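Local atomic coordinates of carboxylesterase YbfK (Bacillus subtilis, PDB entry 4CCY), a protein that hydrolyses carboxylic esters to an alcohol and a carboxylate, as a cytoplasmic carboxylesterase of the alpha/beta hydrolase superfamily. Residues Leu15-Ala20 with Ile200-Glu205; Gly187-Leu192 with Ser276-Glu281; Asp53-Ile58 with Ser79-Tyr84. All coordinates share one frame; numbering follows the deposited sequence.

Interaction 1 (Leu15-Ala20 with Ile200-Glu205)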
ATOM      1  N   LEU B  15      16.782   7.342 -14.169  1.00 31.98           N
ATOM      2  CA  LEU B  15      16.098   8.279 -15.059  1.00 31.79           C
ATOM      3  C   LEU B  15      14.985   7.598 -15.853  1.00 29.31           C
ATOM      4  O   LEU B  15      13.905   8.175 -16.033  1.00 28.08           O
ATOM      5  CB  LEU B  15      17.104   8.939 -16.010  1.00 36.11           C
ATOM      6  CG  LEU B  15      16.602   9.978 -17.019  1.00 38.23           C
ATOM      7  CD1 LEU B  15      16.292  11.311 -16.345  1.00 39.46           C
ATOM      8  CD2 LEU B  15      17.617  10.161 -18.142  1.00 42.75           C
ATOM      9  N   ARG B  16      15.252   6.375 -16.315  1.00 29.07           N
ATOM     10  CA  ARG B  16      14.274   5.575 -17.054  1.00 28.01           C
ATOM     11  C   ARG B  16      13.067   5.219 -16.190  1.00 24.40           C
ATOM     12  O   ARG B  16      11.933   5.232 -16.674  1.00 23.45           O
ATOM     13  CB  ARG B  16      14.925   4.315 -17.625  1.00 31.01           C
ATOM     14  CG  ARG B  16      15.444   4.490 -19.046  1.00 36.10           C
ATOM     15  CD  ARG B  16      16.843   3.920 -19.233  1.00 40.66           C
ATOM     16  NE  ARG B  16      16.950   2.493 -18.926  1.00 42.02           N
ATOM     17  CZ  ARG B  16      18.090   1.800 -18.946  1.00 45.76           C
ATOM     18  NH1 ARG B  16      19.232   2.392 -19.265  1.00 49.03           N
ATOM     19  NH2 ARG B  16      18.089   0.505 -18.651  1.00 47.30           N
ATOM     20  N   PHE B  17      13.317   4.911 -14.915  1.00 22.77           N
ATOM     21  CA  PHE B  17      12.243   4.655 -13.961  1.00 20.65           C
ATOM     22  C   PHE B  17      11.407   5.912 -13.712  1.00 20.07           C
ATOM     23  O   PHE B  17      10.172   5.852 -13.705  1.00 18.60           O
ATOM     24  CB  PHE B  17      12.770   4.103 -12.630  1.00 20.64           C
ATOM     25  CG  PHE B  17      11.706   4.016 -11.561  1.00 19.75           C
ATOM     26  CD1 PHE B  17      10.628   3.154 -11.707  1.00 19.30           C
ATOM     27  CD2 PHE B  17      11.758   4.832 -10.442  1.00 20.57           C
ATOM     28  CE1 PHE B  17       9.636   3.076 -10.740  1.00 19.69           C
ATOM     29  CE2 PHE B  17      10.769   4.767  -9.469  1.00 21.25           C
ATOM     30  CZ  PHE B  17       9.703   3.884  -9.621  1.00 20.64           C
ATOM     31  N   TYR B  18      12.087   7.038 -13.497  1.00 21.52           N
ATOM     32  CA  TYR B  18      11.421   8.322 -13.266  1.00 22.69           C
ATOM     33  C   TYR B  18      10.533   8.709 -14.453  1.00 22.23           C
ATOM     34  O   TYR B  18       9.386   9.112 -14.266  1.00 22.19           O
ATOM     35  CB  TYR B  18      12.445   9.421 -12.936  1.00 25.98           C
ATOM     36  CG  TYR B  18      12.729   9.560 -11.447  1.00 28.33           C
ATOM     37  CD1 TYR B  18      13.405   8.558 -10.745  1.00 28.44           C
ATOM     38  CD2 TYR B  18      12.318  10.699 -10.742  1.00 31.35           C
ATOM     39  CE1 TYR B  18      13.656   8.678  -9.387  1.00 31.37           C
ATOM     40  CE2 TYR B  18      12.571  10.835  -9.380  1.00 34.17           C
ATOM     41  CZ  TYR B  18      13.236   9.820  -8.710  1.00 34.32           C
ATOM     42  OH  TYR B  18      13.489   9.940  -7.364  1.00 38.12           O
ATOM     43  N   GLN B  19      11.063   8.541 -15.664  1.00 23.06           N
ATOM     44  CA  GLN B  19      10.314   8.759 -16.896  1.00 23.82           C
ATOM     45  C   GLN B  19       9.087   7.849 -17.007  1.00 21.79           C
ATOM     46  O   GLN B  19       8.030   8.293 -17.431  1.00 22.14           O
ATOM     47  CB  GLN B  19      11.219   8.561 -18.119  1.00 26.64           C
ATOM     48  CG  GLN B  19      12.140   9.735 -18.422  1.00 30.31           C
ATOM     49  CD  GLN B  19      13.210   9.399 -19.455  1.00 34.30           C
ATOM     50  OE1 GLN B  19      13.153   8.358 -20.114  1.00 35.40           O
ATOM     51  NE2 GLN B  19      14.192  10.284 -19.600  1.00 37.66           N
ATOM     52  N   ALA B  20       9.228   6.583 -16.627  1.00 20.63           N
ATOM     53  CA  ALA B  20       8.109   5.639 -16.702  1.00 20.18           C
ATOM     54  C   ALA B  20       7.013   5.950 -15.661  1.00 19.02           C
ATOM     55  O   ALA B  20       5.822   5.799 -15.942  1.00 20.04           O
ATOM     56  CB  ALA B  20       8.613   4.210 -16.561  1.00 20.88           C
ATOM     57  N   ILE B 200       6.863  -0.714 -13.361  1.00 18.67           N
ATOM     58  CA  ILE B 200       7.304  -1.717 -12.389  1.00 18.47           C
ATOM     59  C   ILE B 200       8.565  -2.433 -12.868  1.00 18.77           C
ATOM     60  O   ILE B 200       9.518  -2.583 -12.101  1.00 18.78           O
ATOM     61  CB  ILE B 200       6.170  -2.719 -12.024  1.00 18.63           C
ATOM     62  CG1 ILE B 200       5.026  -1.980 -11.317  1.00 18.59           C
ATOM     63  CG2 ILE B 200       6.696  -3.846 -11.149  1.00 18.86           C
ATOM     64  CD1 ILE B 200       3.825  -2.833 -10.985  1.00 19.27           C
ATOM     65  N   VAL B 201       8.578  -2.847 -14.136  1.00 19.29           N
ATOM     66  CA  VAL B 201       9.766  -3.466 -14.744  1.00 20.03           C
ATOM     67  C   VAL B 201      10.972  -2.517 -14.678  1.00 20.31           C
ATOM     68  O   VAL B 201      12.041  -2.900 -14.183  1.00 20.70           O
ATOM     69  CB  VAL B 201       9.475  -3.978 -16.177  1.00 20.95           C
ATOM     70  CG1 VAL B 201      10.752  -4.420 -16.895  1.00 22.20           C
ATOM     71  CG2 VAL B 201       8.483  -5.129 -16.129  1.00 20.77           C
ATOM     72  N   ALA B 202      10.782  -1.276 -15.125  1.00 20.22           N
ATOM     73  CA  ALA B 202      11.809  -0.229 -15.015  1.00 20.64           C
ATOM     74  C   ALA B 202      12.293   0.001 -13.572  1.00 20.39           C
ATOM     75  O   ALA B 202      13.464   0.335 -13.351  1.00 21.15           O
ATOM     76  CB  ALA B 202      11.315   1.077 -15.625  1.00 20.60           C
ATOM     77  N   GLY B 203      11.386  -0.158 -12.604  1.00 19.17           N
ATOM     78  CA  GLY B 203      11.720  -0.034 -11.187  1.00 18.71           C
ATOM     79  C   GLY B 203      12.685  -1.108 -10.715  1.00 18.96           C
ATOM     80  O   GLY B 203      13.706  -0.813 -10.103  1.00 19.18           O
ATOM     81  N   VAL B 204      12.358  -2.355 -11.019  1.00 19.25           N
ATOM     82  CA  VAL B 204      13.207  -3.482 -10.678  1.00 20.40           C
ATOM     83  C   VAL B 204      14.542  -3.422 -11.436  1.00 21.99           C
ATOM     84  O   VAL B 204      15.579  -3.786 -10.891  1.00 22.88           O
ATOM     85  CB  VAL B 204      12.481  -4.823 -10.919  1.00 20.61           C
ATOM     86  CG1 VAL B 204      13.353  -6.003 -10.507  1.00 21.86           C
ATOM     87  CG2 VAL B 204      11.167  -4.856 -10.145  1.00 19.80           C
ATOM     88  N   GLU B 205      14.514  -2.954 -12.684  1.00 23.00           N
ATOM     89  CA  GLU B 205      15.735  -2.818 -13.479  1.00 25.38           C
ATOM     90  C   GLU B 205      16.713  -1.823 -12.863  1.00 25.43           C
ATOM     91  O   GLU B 205      17.921  -1.991 -12.971  1.00 26.70           O
ATOM     92  CB  GLU B 205      15.412  -2.403 -14.908  1.00 26.67           C
ATOM     93  CG  GLU B 205      15.073  -3.573 -15.807  1.00 28.38           C
ATOM     94  CD  GLU B 205      14.544  -3.128 -17.151  1.00 29.56           C
ATOM     95  OE1 GLU B 205      14.013  -2.002 -17.247  1.00 29.93           O
ATOM     96  OE2 GLU B 205      14.655  -3.909 -18.112  1.00 31.44           O
TER

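Interaction 2 (Gly187-Leu192 with Ser276-Glu281). With NA (sodium ion), chain F.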
ATOM      1  N   GLY B 187      -2.298 -12.896 -11.955  1.00 28.94           N
ATOM      2  CA  GLY B 187      -3.115 -14.068 -12.282  1.00 32.57           C
ATOM      3  C   GLY B 187      -3.526 -14.065 -13.745  1.00 34.29           C
ATOM      4  O   GLY B 187      -3.250 -13.105 -14.475  1.00 33.07           O
ATOM      5  N   ASP B 188      -4.204 -15.125 -14.175  1.00 37.80           N
ATOM      6  CA  ASP B 188      -4.533 -15.321 -15.594  1.00 39.90           C
ATOM      7  C   ASP B 188      -5.628 -14.425 -16.181  1.00 39.50           C
ATOM      8  O   ASP B 188      -5.735 -14.310 -17.401  1.00 39.94           O
ATOM      9  CB  ASP B 188      -4.891 -16.783 -15.858  1.00 44.83           C
ATOM     10  CG  ASP B 188      -3.675 -17.649 -16.028  1.00 46.25           C
ATOM     11  OD1 ASP B 188      -2.577 -17.235 -15.593  1.00 43.76           O
ATOM     12  OD2 ASP B 188      -3.820 -18.750 -16.599  1.00 50.77           O
ATOM     13  N   SER B 189      -6.438 -13.807 -15.327  1.00 38.73           N
ATOM     14  CA  SER B 189      -7.560 -12.994 -15.810  1.00 39.11           C
ATOM     15  C   SER B 189      -7.343 -11.480 -15.715  1.00 35.37           C
ATOM     16  O   SER B 189      -8.214 -10.700 -16.115  1.00 36.35           O
ATOM     17  CB  SER B 189      -8.879 -13.412 -15.143  1.00 42.73           C
ATOM     18  OG  SER B 189      -8.691 -13.687 -13.765  1.00 43.50           O
ATOM     19  N   TYR B 190      -6.191 -11.058 -15.201  1.00 31.15           N
ATOM     20  CA  TYR B 190      -5.905  -9.633 -15.118  1.00 27.80           C
ATOM     21  C   TYR B 190      -4.569  -9.263 -15.733  1.00 25.20           C
ATOM     22  O   TYR B 190      -3.564  -9.930 -15.487  1.00 24.67           O
ATOM     23  CB  TYR B 190      -5.967  -9.129 -13.668  1.00 27.32           C
ATOM     24  CG  TYR B 190      -5.746  -7.633 -13.569  1.00 25.97           C
ATOM     25  CD1 TYR B 190      -6.724  -6.738 -13.996  1.00 26.77           C
ATOM     26  CD2 TYR B 190      -4.546  -7.115 -13.080  1.00 24.61           C
ATOM     27  CE1 TYR B 190      -6.524  -5.371 -13.929  1.00 26.39           C
ATOM     28  CE2 TYR B 190      -4.333  -5.744 -13.012  1.00 24.27           C
ATOM     29  CZ  TYR B 190      -5.325  -4.876 -13.436  1.00 25.24           C
ATOM     30  OH  TYR B 190      -5.122  -3.512 -13.376  1.00 25.37           O
ATOM     31  N   ASP B 191      -4.569  -8.195 -16.529  1.00 23.71           N
ATOM     32  CA  ASP B 191      -3.343  -7.581 -17.037  1.00 21.62           C
ATOM     33  C   ASP B 191      -3.278  -6.163 -16.521  1.00 20.34           C
ATOM     34  O   ASP B 191      -4.278  -5.450 -16.542  1.00 20.82           O
ATOM     35  CB  ASP B 191      -3.341  -7.540 -18.568  1.00 22.47           C
ATOM     36  CG  ASP B 191      -3.338  -8.913 -19.192  1.00 24.36           C
ATOM     37  OD1 ASP B 191      -2.580  -9.793 -18.732  1.00 24.30           O
ATOM     38  OD2 ASP B 191      -4.089  -9.107 -20.163  1.00 26.51           O
ATOM     39  N   LEU B 192      -2.101  -5.744 -16.073  1.00 19.02           N
ATOM     40  CA  LEU B 192      -1.895  -4.359 -15.669  1.00 18.69           C
ATOM     41  C   LEU B 192      -2.074  -3.480 -16.901  1.00 18.92           C
ATOM     42  O   LEU B 192      -1.955  -3.967 -18.031  1.00 18.95           O
ATOM     43  CB  LEU B 192      -0.481  -4.165 -15.109  1.00 18.20           C
ATOM     44  CG  LEU B 192      -0.096  -4.821 -13.781  1.00 18.31           C
ATOM     45  CD1 LEU B 192       1.414  -4.747 -13.566  1.00 18.08           C
ATOM     46  CD2 LEU B 192      -0.848  -4.174 -12.621  1.00 19.38           C
ATOM     47  N   SER B 276      -7.673  -3.663  -5.794  1.00 14.50           N
ATOM     48  CA  SER B 276      -8.030  -2.274  -6.090  1.00 14.84           C
ATOM     49  C   SER B 276      -7.883  -1.941  -7.580  1.00 15.55           C
ATOM     50  O   SER B 276      -8.531  -1.014  -8.074  1.00 15.87           O
ATOM     51  CB  SER B 276      -7.220  -1.300  -5.234  1.00 14.25           C
ATOM     52  OG  SER B 276      -5.855  -1.358  -5.589  1.00 14.14           O
ATOM     53  N   LEU B 277      -7.045  -2.699  -8.287  1.00 15.90           N
ATOM     54  CA  LEU B 277      -6.880  -2.521  -9.729  1.00 16.89           C
ATOM     55  C   LEU B 277      -7.850  -3.404 -10.477  1.00 17.86           C
ATOM     56  O   LEU B 277      -8.378  -3.014 -11.523  1.00 18.64           O
ATOM     57  CB  LEU B 277      -5.446  -2.831 -10.175  1.00 16.93           C
ATOM     58  CG  LEU B 277      -4.358  -1.827  -9.786  1.00 16.77           C
ATOM     59  CD1 LEU B 277      -2.971  -2.444  -9.914  1.00 16.69           C
ATOM     60  CD2 LEU B 277      -4.475  -0.557 -10.621  1.00 17.42           C
ATOM     61  N   GLU B 278      -8.105  -4.585  -9.924  1.00 17.94           N
ATOM     62  CA  GLU B 278      -8.881  -5.601 -10.615  1.00 18.81           C
ATOM     63  C   GLU B 278     -10.395  -5.346 -10.530  1.00 18.80           C
ATOM     64  O   GLU B 278     -11.118  -5.559 -11.498  1.00 19.45           O
ATOM     65  CB  GLU B 278      -8.522  -6.980 -10.061  1.00 19.23           C
ATOM     66  CG  GLU B 278      -8.670  -8.106 -11.076  1.00 20.71           C
ATOM     67  CD  GLU B 278      -8.107  -9.440 -10.593  1.00 21.08           C
ATOM     68  OE1 GLU B 278      -7.252  -9.462  -9.676  1.00 20.35           O
ATOM     69  OE2 GLU B 278      -8.538 -10.477 -11.142  1.00 22.53           O
ATOM     70  N   GLN B 279     -10.862  -4.896  -9.366  1.00 18.06           N
ATOM     71  CA  GLN B 279     -12.284  -4.590  -9.160  1.00 18.08           C
ATOM     72  C   GLN B 279     -12.462  -3.171  -8.624  1.00 17.62           C
ATOM     73  O   GLN B 279     -13.002  -3.002  -7.529  1.00 17.14           O
ATOM     74  CB  GLN B 279     -12.936  -5.584  -8.183  1.00 17.82           C
ATOM     75  CG  GLN B 279     -13.049  -7.018  -8.682  1.00 18.36           C
ATOM     76  CD  GLN B 279     -13.999  -7.179  -9.860  1.00 19.55           C
ATOM     77  OE1 GLN B 279     -14.796  -6.295 -10.166  1.00 20.05           O
ATOM     78  NE2 GLN B 279     -13.921  -8.323 -10.524  1.00 20.13           N
ATOM     79  N   PRO B 280     -12.012  -2.151  -9.396  1.00 17.79           N
ATOM     80  CA  PRO B 280     -12.037  -0.795  -8.882  1.00 17.68           C
ATOM     81  C   PRO B 280     -13.458  -0.276  -8.593  1.00 18.17           C
ATOM     82  O   PRO B 280     -13.625   0.482  -7.651  1.00 17.64           O
ATOM     83  CB  PRO B 280     -11.366   0.017  -9.994  1.00 18.18           C
ATOM     84  CG  PRO B 280     -11.612  -0.774 -11.244  1.00 18.73           C
ATOM     85  CD  PRO B 280     -11.493  -2.197 -10.780  1.00 18.34           C
ATOM     86  N   GLU B 281     -14.461  -0.678  -9.374  1.00 19.12           N
ATOM     87  CA  GLU B 281     -15.830  -0.190  -9.133  1.00 20.05           C
ATOM     88  C   GLU B 281     -16.331  -0.616  -7.749  1.00 18.97           C
ATOM     89  O   GLU B 281     -16.862   0.208  -6.996  1.00 19.06           O
ATOM     90  CB  GLU B 281     -16.818  -0.659 -10.209  1.00 21.77           C
ATOM     91  CG  GLU B 281     -16.480  -0.212 -11.625  1.00 24.00           C
ATOM     92  CD  GLU B 281     -15.587  -1.192 -12.388  1.00 25.53           C
ATOM     93  OE1 GLU B 281     -14.857  -2.027 -11.778  1.00 24.61           O
ATOM     94  OE2 GLU B 281     -15.617  -1.112 -13.640  1.00 28.11           O
TER
HETATM   95 NA    NA F1298      -1.957 -11.744 -15.763  1.00 24.60          NA
HETATM   96  O   HOH W   1      -3.372 -12.255 -17.486  1.00 22.85           O
HETATM   97  O   HOH W   2      -0.354 -10.027 -16.890  1.00 19.39           O
HETATM   98  O   HOH W   3      -0.708 -13.464 -15.572  1.00 24.03           O

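Interaction 3 (Asp53-Ile58 with Ser79-Tyr84)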
ATOM      1  N   ASP B  53     -10.302  21.383   2.226  1.00 32.69           N
ATOM      2  CA  ASP B  53     -10.950  21.383   3.544  1.00 33.07           C
ATOM      3  C   ASP B  53     -11.715  20.082   3.880  1.00 31.21           C
ATOM      4  O   ASP B  53     -12.460  20.029   4.855  1.00 31.84           O
ATOM      5  CB  ASP B  53     -11.852  22.629   3.709  1.00 35.91           C
ATOM      6  CG  ASP B  53     -12.953  22.721   2.644  1.00 37.73           C
ATOM      7  OD1 ASP B  53     -12.948  21.917   1.684  1.00 37.76           O
ATOM      8  OD2 ASP B  53     -13.831  23.616   2.759  1.00 39.77           O
ATOM      9  N   ALA B  54     -11.526  19.039   3.078  1.00 28.55           N
ATOM     10  CA  ALA B  54     -12.190  17.750   3.315  1.00 27.01           C
ATOM     11  C   ALA B  54     -11.407  16.904   4.331  1.00 25.71           C
ATOM     12  O   ALA B  54     -10.215  17.157   4.555  1.00 25.36           O
ATOM     13  CB  ALA B  54     -12.359  16.996   2.001  1.00 25.90           C
ATOM     14  N   PRO B  55     -12.064  15.900   4.957  1.00 25.01           N
ATOM     15  CA  PRO B  55     -11.321  15.004   5.862  1.00 23.79           C
ATOM     16  C   PRO B  55     -10.163  14.297   5.145  1.00 21.85           C
ATOM     17  O   PRO B  55     -10.263  14.012   3.954  1.00 21.08           O
ATOM     18  CB  PRO B  55     -12.380  13.992   6.308  1.00 23.91           C
ATOM     19  CG  PRO B  55     -13.676  14.719   6.160  1.00 25.39           C
ATOM     20  CD  PRO B  55     -13.508  15.591   4.949  1.00 25.39           C
ATOM     21  N   SER B  56      -9.082  14.030   5.877  1.00 20.97           N
ATOM     22  CA  SER B  56      -7.858  13.479   5.303  1.00 19.53           C
ATOM     23  C   SER B  56      -7.883  11.960   5.118  1.00 18.29           C
ATOM     24  O   SER B  56      -8.339  11.216   5.990  1.00 18.22           O
ATOM     25  CB  SER B  56      -6.648  13.871   6.159  1.00 20.01           C
ATOM     26  OG  SER B  56      -6.554  15.279   6.285  1.00 21.61           O
ATOM     27  N   LEU B  57      -7.344  11.518   3.986  1.00 17.05           N
ATOM     28  CA  LEU B  57      -7.194  10.102   3.674  1.00 16.16           C
ATOM     29  C   LEU B  57      -5.797   9.827   3.121  1.00 15.28           C
ATOM     30  O   LEU B  57      -5.458  10.287   2.044  1.00 15.34           O
ATOM     31  CB  LEU B  57      -8.265   9.659   2.669  1.00 15.88           C
ATOM     32  CG  LEU B  57      -8.148   8.285   1.997  1.00 15.32           C
ATOM     33  CD1 LEU B  57      -8.100   7.126   3.000  1.00 15.02           C
ATOM     34  CD2 LEU B  57      -9.283   8.101   0.998  1.00 15.33           C
ATOM     35  N   ILE B  58      -5.008   9.071   3.873  1.00 15.20           N
ATOM     36  CA  ILE B  58      -3.657   8.663   3.481  1.00 14.74           C
ATOM     37  C   ILE B  58      -3.754   7.396   2.631  1.00 13.91           C
ATOM     38  O   ILE B  58      -4.384   6.435   3.064  1.00 13.58           O
ATOM     39  CB  ILE B  58      -2.796   8.331   4.736  1.00 15.15           C
ATOM     40  CG1 ILE B  58      -2.705   9.530   5.701  1.00 16.11           C
ATOM     41  CG2 ILE B  58      -1.417   7.788   4.340  1.00 14.67           C
ATOM     42  CD1 ILE B  58      -1.973  10.742   5.157  1.00 16.42           C
ATOM     43  N   SER B  79     -13.341  12.818  -4.152  1.00 23.63           N
ATOM     44  CA  SER B  79     -14.603  13.508  -4.216  1.00 25.55           C
ATOM     45  C   SER B  79     -14.981  14.005  -2.826  1.00 26.60           C
ATOM     46  O   SER B  79     -15.452  15.122  -2.683  1.00 28.29           O
ATOM     47  CB  SER B  79     -15.682  12.568  -4.755  1.00 25.70           C
ATOM     48  OG  SER B  79     -16.838  13.302  -5.079  1.00 27.61           O
ATOM     49  N   GLN B  80     -14.758  13.178  -1.804  1.00 26.36           N
ATOM     50  CA  GLN B  80     -15.162  13.507  -0.437  1.00 26.41           C
ATOM     51  C   GLN B  80     -14.003  13.649   0.544  1.00 25.27           C
ATOM     52  O   GLN B  80     -14.203  14.055   1.689  1.00 25.65           O
ATOM     53  CB  GLN B  80     -16.174  12.477   0.077  1.00 28.06           C
ATOM     54  CG  GLN B  80     -17.579  12.738  -0.439  1.00 30.73           C
ATOM     55  CD  GLN B  80     -18.483  11.528  -0.351  1.00 31.88           C
ATOM     56  OE1 GLN B  80     -18.608  10.773  -1.314  1.00 32.86           O
ATOM     57  NE2 GLN B  80     -19.122  11.338   0.804  1.00 32.45           N
ATOM     58  N   PHE B  81     -12.793  13.321   0.100  1.00 23.43           N
ATOM     59  CA  PHE B  81     -11.638  13.342   0.991  1.00 22.27           C
ATOM     60  C   PHE B  81     -10.474  14.131   0.405  1.00 21.26           C
ATOM     61  O   PHE B  81     -10.302  14.197  -0.812  1.00 20.69           O
ATOM     62  CB  PHE B  81     -11.217  11.906   1.384  1.00 21.45           C
ATOM     63  CG  PHE B  81     -12.296  11.139   2.112  1.00 22.06           C
ATOM     64  CD1 PHE B  81     -12.571  11.398   3.451  1.00 22.47           C
ATOM     65  CD2 PHE B  81     -13.057  10.175   1.449  1.00 22.00           C
ATOM     66  CE1 PHE B  81     -13.579  10.712   4.117  1.00 23.23           C
ATOM     67  CE2 PHE B  81     -14.068   9.485   2.110  1.00 22.80           C
ATOM     68  CZ  PHE B  81     -14.334   9.752   3.444  1.00 22.92           C
ATOM     69  N   ARG B  82      -9.694  14.756   1.277  1.00 21.26           N
ATOM     70  CA  ARG B  82      -8.415  15.317   0.857  1.00 20.79           C
ATOM     71  C   ARG B  82      -7.432  14.149   0.923  1.00 19.50           C
ATOM     72  O   ARG B  82      -7.061  13.685   2.006  1.00 18.82           O
ATOM     73  CB  ARG B  82      -8.012  16.494   1.751  1.00 21.82           C
ATOM     74  CG  ARG B  82      -6.669  17.147   1.433  1.00 22.33           C
ATOM     75  CD  ARG B  82      -6.580  17.742   0.023  1.00 22.70           C
ATOM     76  NE  ARG B  82      -5.353  18.534  -0.114  1.00 23.23           N
ATOM     77  CZ  ARG B  82      -4.879  19.038  -1.253  1.00 23.56           C
ATOM     78  NH1 ARG B  82      -5.504  18.840  -2.406  1.00 23.97           N
ATOM     79  NH2 ARG B  82      -3.751  19.734  -1.240  1.00 23.70           N
ATOM     80  N   THR B  83      -7.063  13.638  -0.246  1.00 18.70           N
ATOM     81  CA  THR B  83      -6.269  12.419  -0.314  1.00 17.72           C
ATOM     82  C   THR B  83      -4.787  12.688  -0.530  1.00 17.14           C
ATOM     83  O   THR B  83      -4.400  13.476  -1.401  1.00 17.21           O
ATOM     84  CB  THR B  83      -6.758  11.476  -1.421  1.00 17.65           C
ATOM     85  OG1 THR B  83      -6.627  12.138  -2.692  1.00 18.56           O
ATOM     86  CG2 THR B  83      -8.221  11.076  -1.181  1.00 18.07           C
ATOM     87  N   TYR B  84      -3.975  12.005   0.265  1.00 16.09           N
ATOM     88  CA  TYR B  84      -2.532  12.079   0.161  1.00 15.69           C
ATOM     89  C   TYR B  84      -1.984  10.697  -0.186  1.00 14.98           C
ATOM     90  O   TYR B  84      -1.981   9.795   0.657  1.00 14.36           O
ATOM     91  CB  TYR B  84      -1.946  12.540   1.486  1.00 15.72           C
ATOM     92  CG  TYR B  84      -2.443  13.886   1.965  1.00 16.66           C
ATOM     93  CD1 TYR B  84      -1.901  15.079   1.459  1.00 16.92           C
ATOM     94  CD2 TYR B  84      -3.431  13.970   2.947  1.00 16.95           C
ATOM     95  CE1 TYR B  84      -2.341  16.318   1.913  1.00 17.76           C
ATOM     96  CE2 TYR B  84      -3.874  15.200   3.408  1.00 17.93           C
ATOM     97  CZ  TYR B  84      -3.330  16.368   2.889  1.00 18.24           C
ATOM     98  OH  TYR B  84      -3.773  17.576   3.363  1.00 19.22           O
TER
HETATM   99  O   HOH W   4      -5.688  17.426   5.034  1.00 19.77           O

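Interaction 1 (Leu15-Ala20 with Ile200-Glu205)
Ala202 meets the helix of Leu15-Ala20 where the two backbones come nearest, its CA 5.0 Å from the CA of Phe17. Its methyl group points at the opposing helix and rests against the methyl of Ala20, CB to CB 4.2 Å, while the Phe17 CB lies beside the Ala202 carbonyl oxygen; the preceding Val201 is turned away, to helix 175-186. The axes of the two short segments approach to 8.5 Å and run nearly antiparallel, at 160°, consistent with the small Ala20, Ala202 and Gly203 at the crossing. At Gly203 the aromatic ring takes over: Phe17 CD1 touches Gly203 CA at 3.4 Å, a snug fit against bare backbone, with CE1 a little farther along the same residue. CG of Phe17 stands anti to the backbone N (chi1 172°), which swings the ring past Ala202 and across to the glycine. Val204 again faces helix 175-186. Farther on, Glu205 faces Arg16 at the margin of the contact; OE1 and the Arg16 NH2 remain 5.0 Å apart, so any attraction between the opposite charges is long-range. The arrangement is an antiparallel helix pair in which Phe17 packs against Ala202 and Gly203, joining helix 12-24 to helix 194-205 of the alpha/beta hydrolase.

Interaction 2 (Gly187-Leu192 with Ser276-Glu281)
A sodium ion sits in the turn that carries Tyr190 to its partners Leu277 and Glu278. Two main-chain oxygens of the type I turn grip it, Gly187 O at 2.3 Å and Tyr190 O at 2.4 Å from the sodium; Thr186 OG1 and three waters complete six ligands. Asp191 binds only at second hand: its OD1 accepts hydrogen bonds from two of these waters, which would place its negative charge near the cation. The ion thus ties together both ends of the turn from which the Tyr190 side chain projects. With CG anti to the backbone N (chi1 -177°), the ring reaches along Glu278, the two side chains running in opposite directions. Glu278 CG lies against the ring, 3.8 Å from Tyr190 CD1, and the carboxylate, its plane turned 25° from that of the ring, lies beside Tyr190 CB. Beyond the ring, the phenol oxygen presses on Leu277, with Tyr190 OH 3.3 Å from Leu277 CB, and these side chains cross at about a right angle. Leu192 adds an apolar touch, its CD2 3.9 Å from Leu277 CD1. The Glu278 carboxylate is held from elsewhere, OE1 accepting from Gly272 N beside the probable catalytic His273. The contact joins the loop between helices 175-186 and 194-205 to the short helix 275-278, and from that loop Leu192 also packs on Ile182 and Ile200 of the flanking helices.

Interaction 3 (Asp53-Ile58 with Ser79-Tyr84)
Leu57 and Thr83 lie side by side on one face of a parallel strand pair, pointing the same way, with Leu57 CD2 3.8 Å from Thr83 CG2. Leu57 CB also packs on Phe81 CB, just before the second strand begins. Phe81 presents its ring edge to the Pro55 carbonyl oxygen, which lies in the ring plane, and CD1 touches Pro55 CB at 3.9 Å. On the other face, Ile58 CD1 reaches the base of Tyr84 obliquely, CD1 to CB 4.1 Å. Ser56 OG sits in plane at the edge of the same tyrosine ring, and one water joins the hydroxyls of Ser56 and Tyr84, its oxygen 2.6 Å from Ser56 OG. Arg82, on this face too, turns its guanidinium away to a salt bridge with Glu33. Between the two faces, the backbones are joined by Arg82 N to Pro55 O, Leu57 N to Arg82 O (2.9 Å) and Tyr84 N to Leu57 O (2.9 Å), the last nearly straight at 168°. Helix 280-291 covers the Leu57-Phe81 side through Leu288 and Leu291. Strand 56-60, helix 74-77 and strand 82-86 form a beta-alpha-beta crossover within the central sheet of the alpha/beta hydrolase fold.

Interaction 3 belongs to the central sheet and is the one of the three held by backbone hydrogen bonds between its segments; the other two join elements outside that sheet. Each mixes buried with exposed residues, and each centre lies 16 to 19 Å from that of the chain. Interaction 1 relies on small residues and one aromatic ring, whereas interaction 2 lays a tyrosine ring along the glutamate chain and its hydroxyl against a leucine, with a sodium ion bound by the main chain of one segment. Interactions 1 and 2 meet directly, Ile200 CD1 lying 4.0 Å from Leu192 CD1, and share the region around helix 194-205. Interaction 3 stands apart, its nearest atoms about 11 Å from those of interaction 2.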